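Local coordinates for protein transcriptional regulator (Aquifex aeolicus, PDB 2EH3) that probably binds DNA as a two-subunit regulator of the TetR/AcrR family and controls transcription, and binds magnesium ions, at residues S11-F15 with L49-I53; Y92-F96 with Y108-I112. All coordinates share one frame; numbering follows the deposited sequence.

Interaction 1. Residues S11-F15 with L49-I53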
loop_
_atom_site.group_PDB
_atom_site.type_symbol
_atom_site.label_atom_id
_atom_site.label_comp_id
_atom_site.label_asym_id
_atom_site.label_seq_id
_atom_site.Cartn_x
_atom_site.Cartn_y
_atom_site.Cartn_z
ATOM N N SER A 11 14.914 10.657 -15.744
ATOM C CA SER A 11 14.406 9.290 -15.511
ATOM C C SER A 11 13.274 9.318 -14.482
ATOM O O SER A 11 12.275 8.606 -14.621
ATOM C CB SER A 11 15.539 8.349 -15.048
ATOM O OG SER A 11 16.598 8.286 -15.999
ATOM N N LYS A 12 13.421 10.134 -13.453
ATOM C CA LYS A 12 12.349 10.232 -12.449
ATOM C C LYS A 12 11.097 10.759 -13.123
ATOM O O LYS A 12 9.989 10.270 -12.870
ATOM C CB LYS A 12 12.756 11.161 -11.290
ATOM C CG LYS A 12 13.671 10.506 -10.286
ATOM C CD LYS A 12 13.911 11.387 -9.054
ATOM C CE LYS A 12 14.836 12.523 -9.377
ATOM N NZ LYS A 12 15.503 13.036 -8.128
ATOM N N GLU A 13 11.265 11.745 -14.004
ATOM C CA GLU A 13 10.118 12.299 -14.705
ATOM C C GLU A 13 9.433 11.272 -15.604
ATOM O O GLU A 13 8.205 11.109 -15.517
ATOM C CB GLU A 13 10.542 13.508 -15.556
ATOM C CG GLU A 13 10.708 14.785 -14.737
ATOM C CD GLU A 13 9.464 15.096 -13.913
ATOM O OE1 GLU A 13 8.334 14.951 -14.453
ATOM O OE2 GLU A 13 9.616 15.490 -12.736
ATOM N N LEU A 14 10.206 10.579 -16.438
ATOM C CA LEU A 14 9.612 9.596 -17.336
ATOM C C LEU A 14 9.013 8.406 -16.584
ATOM O O LEU A 14 7.939 7.950 -16.935
ATOM C CB LEU A 14 10.626 9.097 -18.376
ATOM C CG LEU A 14 11.053 10.197 -19.340
ATOM C CD1 LEU A 14 12.002 9.595 -20.346
ATOM C CD2 LEU A 14 9.821 10.834 -20.017
ATOM N N PHE A 15 9.705 7.889 -15.564
ATOM C CA PHE A 15 9.149 6.756 -14.810
ATOM C C PHE A 15 7.844 7.171 -14.119
ATOM O O PHE A 15 6.908 6.375 -14.024
ATOM C CB PHE A 15 10.129 6.251 -13.747
ATOM C CG PHE A 15 11.393 5.629 -14.299
ATOM C CD1 PHE A 15 11.461 5.147 -15.610
ATOM C CD2 PHE A 15 12.511 5.489 -13.477
ATOM C CE1 PHE A 15 12.636 4.523 -16.085
ATOM C CE2 PHE A 15 13.687 4.866 -13.947
ATOM C CZ PHE A 15 13.742 4.381 -15.251
ATOM N N LEU A 49 19.995 2.255 -12.609
ATOM C CA LEU A 49 19.384 3.570 -12.578
ATOM C C LEU A 49 18.217 3.710 -11.599
ATOM O O LEU A 49 18.190 4.639 -10.808
ATOM C CB LEU A 49 18.923 3.957 -13.995
ATOM C CG LEU A 49 18.008 5.176 -14.133
ATOM C CD1 LEU A 49 18.772 6.495 -13.826
ATOM C CD2 LEU A 49 17.483 5.192 -15.572
ATOM N N ILE A 50 17.234 2.817 -11.656
ATOM C CA ILE A 50 16.116 2.979 -10.731
ATOM C C ILE A 50 16.570 2.713 -9.300
ATOM O O ILE A 50 16.093 3.356 -8.368
ATOM C CB ILE A 50 14.905 2.071 -11.117
ATOM C CG1 ILE A 50 13.680 2.439 -10.248
ATOM C CG2 ILE A 50 15.290 0.641 -11.024
ATOM C CD1 ILE A 50 12.357 1.875 -10.809
ATOM N N THR A 51 17.519 1.803 -9.131
ATOM C CA THR A 51 18.011 1.502 -7.795
ATOM C C THR A 51 18.645 2.769 -7.209
ATOM O O THR A 51 18.409 3.086 -6.047
ATOM C CB THR A 51 19.018 0.325 -7.836
ATOM O OG1 THR A 51 18.364 -0.846 -8.352
ATOM C CG2 THR A 51 19.523 -0.011 -6.432
ATOM N N GLU A 52 19.398 3.512 -8.020
ATOM C CA GLU A 52 20.032 4.743 -7.542
ATOM C C GLU A 52 19.015 5.818 -7.187
ATOM O O GLU A 52 19.217 6.572 -6.234
ATOM C CB GLU A 52 21.021 5.264 -8.586
ATOM C CG GLU A 52 21.730 6.584 -8.198
ATOM C CD GLU A 52 22.717 6.441 -7.049
ATOM O OE1 GLU A 52 23.031 5.296 -6.678
ATOM O OE2 GLU A 52 23.189 7.486 -6.534
ATOM N N ILE A 53 17.937 5.910 -7.960
ATOM C CA ILE A 53 16.873 6.883 -7.705
ATOM C C ILE A 53 16.312 6.631 -6.309
ATOM O O ILE A 53 16.136 7.563 -5.516
ATOM C CB ILE A 53 15.716 6.742 -8.745
ATOM C CG1 ILE A 53 16.178 7.273 -10.102
ATOM C CG2 ILE A 53 14.476 7.494 -8.279
ATOM C CD1 ILE A 53 15.134 7.114 -11.188
#
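Ser11, Phe15 and Lys12 face Leu49, Ile50 and Ile53 where helix 11-15 and helix 49-53 cross nearly at right angles, with a signed crossing angle of -101° and axes 11.2 Å apart at closest approach. Both segments belong to the TetR-type DNA-binding domain. The first lies on helix 3-18, and the second lies near the start of the long helix 46-67, which runs on from this domain. The predicted helix-turn-helix falls between them in sequence. The contact is buried and made mainly by side chains. Phe15 reaches three residues of the facing helix through CD2, CE2 and CZ. Its CZ lies 3.8 Å from Leu49 CD2, and its CE2 lies 4.2 Å from Ile50 CB. All three neighbours meet the ring obliquely. Outside the two segments, Tyr20 sets its ring edge-to-face with Phe15, and Ile28 of helix 25-32 touches both Ser11 and Leu49. Lys12 contributes aliphatic chain, not charge. Its CG packs on Ile53 CG2 at 3.7 Å as the two side chains run past each other in opposite directions. The bend at chi3 (-74°) then turns the rest of the chain, and NZ forms a salt bridge with Glu9 on the same helix. Ile53 CG1 is anti to its carbonyl carbon (chi1 -72°), and this carries CD1 in between Lys12 and Phe15, 3.8 Å from Phe15 CE2. Ser11 is the small polar residue among those that touch. Its OG is hydrogen-bonded to the backbone oxygen of Ile7 and also lies 3.2 Å from Leu49 CD2.

Interaction 2. Residues Y92-F96 with Y108-I112; sequences YIFLF and YFEKI
This is an aromatic helix-to-helix contact in the TetR-type C-terminal domain, joining helix 88-99 to helix 105-126, with one segment before and one after the short connection between them. The two segments run at 127° to each other, and Phe94 and Tyr108 are the nearest pair of backbones, with CA atoms 6.6 Å apart. Phe94 carries the contact. Its CG is anti to the backbone N (chi1 -170°), which extends the ring across to the other helix. Tyr108 CD1 lies over one face of that ring, displaced toward the rim, and comes within 3.3 Å of Phe94 CE2. The ring planes are inclined at 36° and the centroids are 4.6 Å apart, so the pair is oblique. At the edge of the Phe94 ring, near its plane, Ile112 CD1 sits 3.7 Å from CE2. Lys111 adds its CB, 3.9 Å from Phe94 CZ. The Lys111 chain then leads away, and its NZ pairs with Glu55. An alanine in place of Phe94 would probably leave the Tyr108 ring without its aromatic partner on helix 88-99 and open a gap beside Ile112 CD1. The Tyr108 hydroxyl is held by a hydrogen bond with Arg143 of helix 131-152, which anchors the far end of the ring. Ile54 of helix 46-67 also touches Phe94. The second subunit is close by: its Leu147 packs on Tyr108 and its His148 on Ile112. Consecutive helices packed across a short connection in this way belong to the all-helical C-terminal domain of TetR-family regulators.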
loop_
_atom_site.group_PDB
_atom_site.type_symbol
_atom_site.label_atom_id
_atom_site.label_comp_id
_atom_site.label_asym_id
_atom_site.label_seq_id
_atom_site.Cartn_x
_atom_site.Cartn_y
_atom_site.Cartn_z
ATOM N N TYR A 92 5.742 7.757 -5.802
ATOM C CA TYR A 92 4.878 7.113 -6.786
ATOM C C TYR A 92 5.646 5.959 -7.467
ATOM O O TYR A 92 5.128 4.838 -7.607
ATOM C CB TYR A 92 4.422 8.191 -7.780
ATOM C CG TYR A 92 3.350 7.766 -8.722
ATOM C CD1 TYR A 92 3.667 7.014 -9.850
ATOM C CD2 TYR A 92 2.020 8.104 -8.494
ATOM C CE1 TYR A 92 2.683 6.609 -10.730
ATOM C CE2 TYR A 92 1.030 7.708 -9.360
ATOM C CZ TYR A 92 1.363 6.963 -10.474
ATOM O OH TYR A 92 0.373 6.558 -11.332
ATOM N N ILE A 93 6.897 6.204 -7.865
ATOM C CA ILE A 93 7.716 5.164 -8.500
ATOM C C ILE A 93 7.941 3.989 -7.525
ATOM O O ILE A 93 7.852 2.802 -7.886
ATOM C CB ILE A 93 9.073 5.802 -8.942
ATOM C CG1 ILE A 93 8.809 6.794 -10.087
ATOM C CG2 ILE A 93 10.070 4.710 -9.389
ATOM C CD1 ILE A 93 9.994 7.781 -10.361
ATOM N N PHE A 94 8.230 4.325 -6.271
ATOM C CA PHE A 94 8.450 3.343 -5.230
ATOM C C PHE A 94 7.268 2.353 -5.142
ATOM O O PHE A 94 7.453 1.135 -5.065
ATOM C CB PHE A 94 8.612 4.121 -3.915
ATOM C CG PHE A 94 9.093 3.311 -2.746
ATOM C CD1 PHE A 94 10.323 2.676 -2.770
ATOM C CD2 PHE A 94 8.325 3.253 -1.590
ATOM C CE1 PHE A 94 10.791 1.987 -1.652
ATOM C CE2 PHE A 94 8.783 2.565 -0.462
ATOM C CZ PHE A 94 10.021 1.933 -0.502
ATOM N N LEU A 95 6.050 2.880 -5.142
ATOM C CA LEU A 95 4.891 1.983 -5.103
ATOM C C LEU A 95 4.619 1.235 -6.415
ATOM O O LEU A 95 4.598 -0.016 -6.458
ATOM C CB LEU A 95 3.651 2.801 -4.716
ATOM C CG LEU A 95 2.286 2.117 -4.789
ATOM C CD1 LEU A 95 2.253 0.859 -3.950
ATOM C CD2 LEU A 95 1.214 3.108 -4.325
ATOM N N PHE A 96 4.474 1.982 -7.501
ATOM C CA PHE A 96 4.059 1.352 -8.746
ATOM C C PHE A 96 5.094 0.625 -9.544
ATOM O O PHE A 96 4.749 -0.281 -10.309
ATOM C CB PHE A 96 3.321 2.383 -9.588
ATOM C CG PHE A 96 2.054 2.851 -8.942
ATOM C CD1 PHE A 96 1.002 1.952 -8.718
ATOM C CD2 PHE A 96 1.907 4.169 -8.521
ATOM C CE1 PHE A 96 -0.178 2.360 -8.088
ATOM C CE2 PHE A 96 0.727 4.578 -7.888
ATOM C CZ PHE A 96 -0.313 3.679 -7.674
ATOM N N TYR A 108 11.509 -2.527 -2.098
ATOM C CA TYR A 108 10.435 -1.765 -1.480
ATOM C C TYR A 108 10.402 -2.144 -0.019
ATOM O O TYR A 108 10.473 -1.282 0.860
ATOM C CB TYR A 108 9.088 -2.124 -2.111
ATOM C CG TYR A 108 7.892 -1.500 -1.443
ATOM C CD1 TYR A 108 7.463 -0.212 -1.783
ATOM C CD2 TYR A 108 7.163 -2.202 -0.490
ATOM C CE1 TYR A 108 6.330 0.350 -1.195
ATOM C CE2 TYR A 108 6.034 -1.655 0.113
ATOM C CZ TYR A 108 5.615 -0.373 -0.249
ATOM O OH TYR A 108 4.468 0.130 0.330
ATOM N N PHE A 109 10.315 -3.438 0.255
ATOM C CA PHE A 109 10.267 -3.837 1.665
ATOM C C PHE A 109 11.545 -3.572 2.454
ATOM O O PHE A 109 11.478 -3.274 3.664
ATOM C CB PHE A 109 9.815 -5.298 1.789
ATOM C CG PHE A 109 8.343 -5.479 1.530
ATOM C CD1 PHE A 109 7.403 -4.820 2.332
ATOM C CD2 PHE A 109 7.887 -6.257 0.459
ATOM C CE1 PHE A 109 6.027 -4.926 2.076
ATOM C CE2 PHE A 109 6.498 -6.373 0.191
ATOM C CZ PHE A 109 5.571 -5.698 1.001
ATOM N N GLU A 110 12.701 -3.649 1.799
ATOM C CA GLU A 110 13.959 -3.402 2.496
ATOM C C GLU A 110 14.011 -1.968 3.005
ATOM O O GLU A 110 14.368 -1.718 4.166
ATOM C CB GLU A 110 15.146 -3.684 1.556
ATOM C CG GLU A 110 15.493 -5.171 1.461
ATOM C CD GLU A 110 16.301 -5.529 0.213
ATOM O OE1 GLU A 110 16.967 -4.631 -0.355
ATOM O OE2 GLU A 110 16.276 -6.719 -0.198
ATOM N N LYS A 111 13.620 -1.025 2.163
ATOM C CA LYS A 111 13.641 0.380 2.514
ATOM C C LYS A 111 12.639 0.729 3.583
ATOM O O LYS A 111 12.922 1.557 4.452
ATOM C CB LYS A 111 13.389 1.238 1.265
ATOM C CG LYS A 111 14.481 1.112 0.238
ATOM C CD LYS A 111 15.884 1.243 0.860
ATOM C CE LYS A 111 16.931 1.334 -0.242
ATOM N NZ LYS A 111 18.334 1.391 0.256
ATOM N N ILE A 112 11.464 0.111 3.525
ATOM C CA ILE A 112 10.438 0.367 4.525
ATOM C C ILE A 112 10.939 -0.151 5.857
ATOM O O ILE A 112 10.829 0.533 6.876
ATOM C CB ILE A 112 9.109 -0.355 4.211
ATOM C CG1 ILE A 112 8.503 0.190 2.913
ATOM C CG2 ILE A 112 8.149 -0.203 5.421
ATOM C CD1 ILE A 112 7.897 1.585 3.041
#

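The two contacts come one after the other along the chain: interaction 1 closes before interaction 2 opens. Their centres are about 13 Å apart. Interaction 1 belongs to the DNA-binding domain and interaction 2 to the C-terminal domain, yet they touch. The link is Ile93, next to Phe94 on the same short helix but pointing a different way. Its CD1 lies 3.7 Å from Phe15 CB, and its CG2 lies 3.9 Å from Ile50 CD1. Helix 88-99 therefore packs on the DNA-binding domain as well as on helix 105-126 of its own domain, while helix 46-67 runs from interaction 1 to the neighbourhood of interaction 2. Such an interface could pass movement between the domains, as in other TetR-family regulators.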